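Local coordinates for penicillin-binding protein activator LpoB (Salmonella enterica subsp. enterica serovar Typhimurium, PDB 4Q6V), which probably regulates peptidoglycan synthesis as the outer-membrane lipoprotein activator of penicillin-binding protein 1B, represented here by its C-terminal domain, at residues T59-Q64 and R92-Q97; D79-R84 and I88-N93. One frame throughout, in Å; residues are numbered along the deposited sequence.

Contact 1. Residues T59-Q64 and R92-Q97; sequences TLVSVQ and RNVGAQ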
ATOM      1  N   THR A  59     -12.788  -1.706   1.650  1.00 22.73           N
ATOM      2  CA  THR A  59     -13.101  -0.637   0.719  1.00 22.48           C
ATOM      3  C   THR A  59     -11.846   0.143   0.509  1.00 21.10           C
ATOM      4  O   THR A  59     -11.312   0.712   1.454  1.00 20.31           O
ATOM      5  CB  THR A  59     -14.153   0.318   1.311  1.00 23.60           C
ATOM      6  OG1 THR A  59     -15.345  -0.420   1.479  1.00 27.68           O
ATOM      7  CG2 THR A  59     -14.438   1.471   0.359  1.00 23.19           C
ATOM      8  N   LEU A  60     -11.372   0.148  -0.731  1.00 21.17           N
ATOM      9  CA  LEU A  60     -10.197   0.890  -1.134  1.00 22.42           C
ATOM     10  C   LEU A  60     -10.506   2.334  -1.517  1.00 21.79           C
ATOM     11  O   LEU A  60     -11.502   2.633  -2.202  1.00 21.75           O
ATOM     12  CB  LEU A  60      -9.439   0.172  -2.254  1.00 23.89           C
ATOM     13  CG  LEU A  60      -9.048  -1.287  -2.046  1.00 24.86           C
ATOM     14  CD1 LEU A  60      -8.266  -1.776  -3.247  1.00 25.28           C
ATOM     15  CD2 LEU A  60      -8.260  -1.485  -0.765  1.00 23.50           C
ATOM     16  N   VAL A  61      -9.638   3.243  -1.074  1.00 22.14           N
ATOM     17  CA  VAL A  61      -9.706   4.628  -1.567  1.00 19.87           C
ATOM     18  C   VAL A  61      -9.333   4.559  -3.018  1.00 21.41           C
ATOM     19  O   VAL A  61      -8.376   3.861  -3.360  1.00 21.37           O
ATOM     20  CB  VAL A  61      -8.794   5.551  -0.767  1.00 20.02           C
ATOM     21  CG1 VAL A  61      -8.970   6.979  -1.203  1.00 21.11           C
ATOM     22  CG2 VAL A  61      -9.090   5.423   0.739  1.00 19.28           C
ATOM     23  N   SER A  62     -10.104   5.263  -3.850  1.00 20.71           N
ATOM     24  CA  SER A  62      -9.920   5.224  -5.302  1.00 20.37           C
ATOM     25  C   SER A  62      -8.891   6.255  -5.788  1.00 19.39           C
ATOM     26  O   SER A  62      -8.642   7.273  -5.161  1.00 18.70           O
ATOM     27  CB  SER A  62     -11.260   5.475  -5.987  1.00 20.17           C
ATOM     28  OG  SER A  62     -11.522   6.871  -6.011  1.00 22.56           O
ATOM     29  N   VAL A  63      -8.365   6.037  -6.990  1.00 20.02           N
ATOM     30  CA  VAL A  63      -7.373   6.899  -7.596  1.00 22.09           C
ATOM     31  C   VAL A  63      -7.873   8.357  -7.623  1.00 20.30           C
ATOM     32  O   VAL A  63      -7.120   9.277  -7.297  1.00 16.84           O
ATOM     33  CB  VAL A  63      -6.997   6.410  -9.025  1.00 25.89           C
ATOM     34  CG1 VAL A  63      -6.052   7.355  -9.715  1.00 27.20           C
ATOM     35  CG2 VAL A  63      -6.400   4.994  -8.991  1.00 28.76           C
ATOM     36  N   GLN A  64      -9.138   8.556  -7.988  1.00 20.65           N
ATOM     37  CA  GLN A  64      -9.695   9.869  -8.224  1.00 23.48           C
ATOM     38  C   GLN A  64      -9.881  10.595  -6.919  1.00 22.20           C
ATOM     39  O   GLN A  64      -9.491  11.751  -6.781  1.00 21.55           O
ATOM     40  CB  GLN A  64     -10.986   9.824  -9.040  1.00 28.62           C
ATOM     41  CG  GLN A  64     -10.741   9.623 -10.553  1.00 32.75           C
ATOM     42  CD  GLN A  64     -11.918  10.125 -11.380  1.00 41.74           C
ATOM     43  OE1 GLN A  64     -12.504  11.171 -11.056  1.00 50.01           O
ATOM     44  NE2 GLN A  64     -12.280   9.392 -12.440  1.00 44.70           N
ATOM     45  N   ARG A  92      -6.869  11.141   6.368  1.00 19.12           N
ATOM     46  CA  ARG A  92      -7.921  11.792   7.186  1.00 23.18           C
ATOM     47  C   ARG A  92      -9.000  12.476   6.360  1.00 23.40           C
ATOM     48  O   ARG A  92     -10.197  12.376   6.686  1.00 21.58           O
ATOM     49  CB  ARG A  92      -7.295  12.772   8.172  1.00 27.33           C
ATOM     50  CG  ARG A  92      -6.415  12.094   9.220  1.00 34.16           C
ATOM     51  CD  ARG A  92      -6.331  12.916  10.509  1.00 42.20           C
ATOM     52  NE  ARG A  92      -5.758  12.153  11.630  1.00 48.36           N
ATOM     53  CZ  ARG A  92      -4.511  12.289  12.078  1.00 56.45           C
ATOM     54  NH1 ARG A  92      -3.655  13.164  11.542  1.00 57.67           N
ATOM     55  NH2 ARG A  92      -4.103  11.536  13.094  1.00 59.82           N
ATOM     56  N   ASN A  93      -8.580  13.119   5.266  1.00 22.46           N
ATOM     57  CA  ASN A  93      -9.525  13.717   4.339  1.00 24.24           C
ATOM     58  C   ASN A  93     -10.454  12.722   3.699  1.00 24.21           C
ATOM     59  O   ASN A  93     -11.610  13.067   3.516  1.00 29.24           O
ATOM     60  CB  ASN A  93      -8.809  14.535   3.253  1.00 27.84           C
ATOM     61  CG  ASN A  93      -8.945  16.038   3.447  1.00 33.87           C
ATOM     62  OD1 ASN A  93      -8.982  16.811   2.480  1.00 32.92           O
ATOM     63  ND2 ASN A  93      -9.032  16.471   4.708  1.00 33.33           N
ATOM     64  N   VAL A  94      -9.966  11.524   3.368  1.00 22.72           N
ATOM     65  CA  VAL A  94     -10.732  10.527   2.602  1.00 21.58           C
ATOM     66  C   VAL A  94     -11.466   9.496   3.449  1.00 22.06           C
ATOM     67  O   VAL A  94     -12.172   8.625   2.913  1.00 21.95           O
ATOM     68  CB  VAL A  94      -9.839   9.777   1.584  1.00 21.82           C
ATOM     69  CG1 VAL A  94      -9.285  10.782   0.584  1.00 21.95           C
ATOM     70  CG2 VAL A  94      -8.697   8.976   2.254  1.00 19.59           C
ATOM     71  N   GLY A  95     -11.251   9.559   4.759  1.00 22.12           N
ATOM     72  CA  GLY A  95     -11.903   8.660   5.684  1.00 23.40           C
ATOM     73  C   GLY A  95     -11.292   7.265   5.848  1.00 22.28           C
ATOM     74  O   GLY A  95     -11.965   6.287   6.186  1.00 22.32           O
ATOM     75  N   ALA A  96      -9.979   7.149   5.649  1.00 19.57           N
ATOM     76  CA  ALA A  96      -9.322   5.830   5.701  1.00 16.51           C
ATOM     77  C   ALA A  96      -8.928   5.519   7.129  1.00 17.40           C
ATOM     78  O   ALA A  96      -8.463   6.424   7.853  1.00 19.32           O
ATOM     79  CB  ALA A  96      -8.115   5.846   4.796  1.00 15.24           C
ATOM     80  N   GLN A  97      -9.144   4.284   7.550  1.00 15.50           N
ATOM     81  CA  GLN A  97      -8.719   3.809   8.876  1.00 18.30           C
ATOM     82  C   GLN A  97      -7.257   3.341   8.875  1.00 18.17           C
ATOM     83  O   GLN A  97      -6.553   3.453   9.895  1.00 17.14           O
ATOM     84  CB  GLN A  97      -9.659   2.690   9.321  1.00 22.99           C
ATOM     85  CG  GLN A  97      -9.410   2.173  10.746  1.00 31.03           C
ATOM     86  CD  GLN A  97     -10.406   1.085  11.166  1.00 34.93           C
ATOM     87  OE1 GLN A  97     -11.385   0.789  10.457  1.00 41.12           O
ATOM     88  NE2 GLN A  97     -10.179   0.506  12.330  1.00 32.72           N
TER

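Contact 2. Residues D79-R84 and I88-N93; sequences DSLGTR and IGIARN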
ATOM      1  N   ASP A  79       2.282  13.848  -6.559  1.00 29.82           N
ATOM      2  CA  ASP A  79       2.856  13.496  -5.264  1.00 30.80           C
ATOM      3  C   ASP A  79       2.662  12.028  -4.896  1.00 31.75           C
ATOM      4  O   ASP A  79       1.564  11.483  -4.909  1.00 27.97           O
ATOM      5  CB  ASP A  79       2.261  14.359  -4.157  1.00 33.35           C
ATOM      6  CG  ASP A  79       3.117  14.355  -2.930  1.00 37.01           C
ATOM      7  OD1 ASP A  79       3.665  15.451  -2.650  1.00 41.12           O
ATOM      8  OD2 ASP A  79       3.245  13.289  -2.261  1.00 44.52           O
ATOM      9  N   SER A  80       3.755  11.374  -4.512  1.00 35.54           N
ATOM     10  CA  SER A  80       3.751   9.926  -4.365  1.00 36.30           C
ATOM     11  C   SER A  80       3.220   9.536  -2.992  1.00 36.42           C
ATOM     12  O   SER A  80       3.015   8.335  -2.763  1.00 38.83           O
ATOM     13  CB  SER A  80       5.166   9.377  -4.516  1.00 39.12           C
ATOM     14  OG  SER A  80       5.408   9.036  -5.852  1.00 40.38           O
ATOM     15  N   LEU A  81       3.006  10.509  -2.102  1.00 34.02           N
ATOM     16  CA  LEU A  81       2.643  10.216  -0.708  1.00 38.57           C
ATOM     17  C   LEU A  81       3.733   9.382  -0.052  1.00 42.00           C
ATOM     18  O   LEU A  81       3.453   8.469   0.733  1.00 38.55           O
ATOM     19  CB  LEU A  81       1.298   9.477  -0.572  1.00 39.68           C
ATOM     20  CG  LEU A  81      -0.007  10.257  -0.711  1.00 41.07           C
ATOM     21  CD1 LEU A  81       0.013  11.200  -1.903  1.00 40.58           C
ATOM     22  CD2 LEU A  81      -1.174   9.277  -0.795  1.00 41.35           C
ATOM     23  N   GLY A  82       4.981   9.704  -0.391  1.00 47.01           N
ATOM     24  CA  GLY A  82       6.144   9.088   0.271  1.00 50.60           C
ATOM     25  C   GLY A  82       6.015   9.130   1.788  1.00 51.68           C
ATOM     26  O   GLY A  82       5.953   8.063   2.429  1.00 62.37           O
ATOM     27  N   THR A  83       5.939  10.344   2.345  1.00 41.77           N
ATOM     28  CA  THR A  83       6.189  10.543   3.771  1.00 41.25           C
ATOM     29  C   THR A  83       4.944  10.154   4.555  1.00 35.40           C
ATOM     30  O   THR A  83       3.888  10.007   3.984  1.00 33.95           O
ATOM     31  CB  THR A  83       6.698  11.962   4.136  1.00 41.59           C
ATOM     32  OG1 THR A  83       5.608  12.870   4.237  1.00 46.50           O
ATOM     33  CG2 THR A  83       7.717  12.466   3.127  1.00 39.51           C
ATOM     34  N   ARG A  84       5.102   9.957   5.858  1.00 35.04           N
ATOM     35  CA  ARG A  84       4.001   9.532   6.697  1.00 31.33           C
ATOM     36  C   ARG A  84       3.012  10.689   6.944  1.00 30.68           C
ATOM     37  O   ARG A  84       1.793  10.496   7.044  1.00 25.14           O
ATOM     38  CB  ARG A  84       4.551   8.936   8.000  1.00 30.40           C
ATOM     39  CG  ARG A  84       5.354   7.664   7.840  1.00 29.73           C
ATOM     40  CD  ARG A  84       5.669   7.019   9.190  1.00 29.65           C
ATOM     41  NE  ARG A  84       6.457   5.803   8.993  1.00 32.01           N
ATOM     42  CZ  ARG A  84       7.022   5.091   9.980  1.00 34.95           C
ATOM     43  NH1 ARG A  84       6.890   5.458  11.260  1.00 30.16           N
ATOM     44  NH2 ARG A  84       7.709   3.993   9.684  1.00 33.18           N
ATOM     45  N   ILE A  88      -0.982  10.433   6.138  1.00 28.92           N
ATOM     46  CA  ILE A  88      -1.984  10.597   7.178  1.00 32.84           C
ATOM     47  C   ILE A  88      -2.883  11.812   6.899  1.00 31.87           C
ATOM     48  O   ILE A  88      -4.105  11.776   7.166  1.00 26.98           O
ATOM     49  CB  ILE A  88      -1.347  10.761   8.568  1.00 34.53           C
ATOM     50  CG1 ILE A  88      -0.614   9.490   8.927  1.00 42.98           C
ATOM     51  CG2 ILE A  88      -2.400  10.979   9.635  1.00 37.62           C
ATOM     52  CD1 ILE A  88       0.309   9.622  10.108  1.00 49.41           C
ATOM     53  N   GLY A  89      -2.259  12.897   6.434  1.00 29.44           N
ATOM     54  CA  GLY A  89      -3.011  14.076   5.997  1.00 28.85           C
ATOM     55  C   GLY A  89      -4.057  13.686   4.972  1.00 26.24           C
ATOM     56  O   GLY A  89      -5.203  14.109   5.078  1.00 26.53           O
ATOM     57  N   ILE A  90      -3.690  12.839   4.014  1.00 23.16           N
ATOM     58  CA  ILE A  90      -4.583  12.402   2.970  1.00 22.95           C
ATOM     59  C   ILE A  90      -5.605  11.410   3.514  1.00 19.76           C
ATOM     60  O   ILE A  90      -6.791  11.508   3.239  1.00 17.78           O
ATOM     61  CB  ILE A  90      -3.815  11.802   1.757  1.00 26.26           C
ATOM     62  CG1 ILE A  90      -2.944  12.840   1.052  1.00 25.81           C
ATOM     63  CG2 ILE A  90      -4.777  11.222   0.723  1.00 27.86           C
ATOM     64  CD1 ILE A  90      -3.715  13.952   0.408  1.00 29.33           C
ATOM     65  N   ALA A  91      -5.158  10.457   4.331  1.00 18.71           N
ATOM     66  CA  ALA A  91      -6.009   9.421   4.895  1.00 16.85           C
ATOM     67  C   ALA A  91      -7.143  10.056   5.640  1.00 18.83           C
ATOM     68  O   ALA A  91      -8.301   9.608   5.546  1.00 20.25           O
ATOM     69  CB  ALA A  91      -5.184   8.540   5.805  1.00 17.71           C
ATOM     70  N   ARG A  92      -6.869  11.141   6.368  1.00 19.12           N
ATOM     71  CA  ARG A  92      -7.921  11.792   7.186  1.00 23.18           C
ATOM     72  C   ARG A  92      -9.000  12.476   6.360  1.00 23.40           C
ATOM     73  O   ARG A  92     -10.197  12.376   6.686  1.00 21.58           O
ATOM     74  CB  ARG A  92      -7.295  12.772   8.172  1.00 27.33           C
ATOM     75  CG  ARG A  92      -6.415  12.094   9.220  1.00 34.16           C
ATOM     76  CD  ARG A  92      -6.331  12.916  10.509  1.00 42.20           C
ATOM     77  NE  ARG A  92      -5.758  12.153  11.630  1.00 48.36           N
ATOM     78  CZ  ARG A  92      -4.511  12.289  12.078  1.00 56.45           C
ATOM     79  NH1 ARG A  92      -3.655  13.164  11.542  1.00 57.67           N
ATOM     80  NH2 ARG A  92      -4.103  11.536  13.094  1.00 59.82           N
ATOM     81  N   ASN A  93      -8.580  13.119   5.266  1.00 22.46           N
ATOM     82  CA  ASN A  93      -9.525  13.717   4.339  1.00 24.24           C
ATOM     83  C   ASN A  93     -10.454  12.722   3.699  1.00 24.21           C
ATOM     84  O   ASN A  93     -11.610  13.067   3.516  1.00 29.24           O
ATOM     85  CB  ASN A  93      -8.809  14.535   3.253  1.00 27.84           C
ATOM     86  CG  ASN A  93      -8.945  16.038   3.447  1.00 33.87           C
ATOM     87  OD1 ASN A  93      -8.982  16.811   2.480  1.00 32.92           O
ATOM     88  ND2 ASN A  93      -9.032  16.471   4.708  1.00 33.33           N
TER

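Contact 1. Residues T59-Q64 and R92-Q97
V61 and V94 mark the closest approach of the two backbones, their CA atoms 7.3 Å apart, where the link from strand 59-60 to helix 63-72 passes the C-terminal end of helix 84-94. Both side chains set out toward the opposite segment and cross at about a right angle, meeting through purely apolar atoms. V61 uses both branches: its CG2 lies 3.9 Å from V94 CG2, and its CG1 is 4.0 Å from V94 CB. With V94 chi1 at -62°, CG2 stands between the backbone N and the carbonyl carbon of its own residue, and this methyl faces both V61 methyls. Strand 59-60 is an outermost strand of the mixed sheet and pairs in parallel with strand 25-35; V61 lies in the connection between this edge strand and helix 63-72. S62, at the N-cap, opens helix 63-72 by a bond from its OG to Q65 N, while helix 84-94 is left at G95, whose phi is positive (81°). Beyond that turn the chain brings A96 CB to 4.2 Å from V61 CG2. V61 also packs on V25, L27 and L66, and V94 on A69.

Contact 2. Residues D79-R84 and I88-N93
L81 and I90 supply the apolar part of this contact, reaching toward each other from the loop and from helix 84-94. Their nearest atoms, L81 CG and I90 CG1, are 4.3 Å apart, a van der Waals approach at the outer limit of contact. I90 also packs on L66, A69 and L27, and L81 on K70 and D29, which places the pair between helix 63-72 and strand 25-35. The polar part is backbone: I88 N donates to R84 O at 2.9 Å, with an N-H...O angle of 161°. A chi1 of -64° keeps I88 CG1 beside its own backbone N, which the carbonyl already faces, and so brings CG1 3.2 Å from R84 O. Further along the helix, I88 CG2 lies over one face of the R92 guanidinium, offset toward its rim. Within the loop, D79 OD2 accepts from L81 N at 2.8 Å through the anti lone pair, and D79 OD1 forms a salt bridge with K86, tying the turn to the helix. The loop thus holds an Asx turn at D79, and helix 84-94 follows with T83 at its N-cap position, its OG1 bonded weakly to K86 N, and the I88 N to R84 O bond as the i+4 to i bond of its first turn.

How the contacts relate
Contact 1 and contact 2 have their centres 10 Å apart and meet on helix 84-94, sharing R92 and N93. Along the chain, 59-64 comes first, then helix 63-72 and the loop 79-84, and finally the helix that carries 88-93 and runs on into 92-97. Contact 2 uses the helix from its first turn, through R84, I88 and I90, and contact 1 its last residue, V94, and the exit to A96. A probable hydrogen bond from A96 N to A91 O, 3.0 Å, connects them directly. Helix 63-72 packs against residues of both, through L66 and A69. Together they fasten the two consecutive helices, 63-72 and 84-94, onto the mixed sheet of the C-terminal domain, before the chain enters strand 98-106.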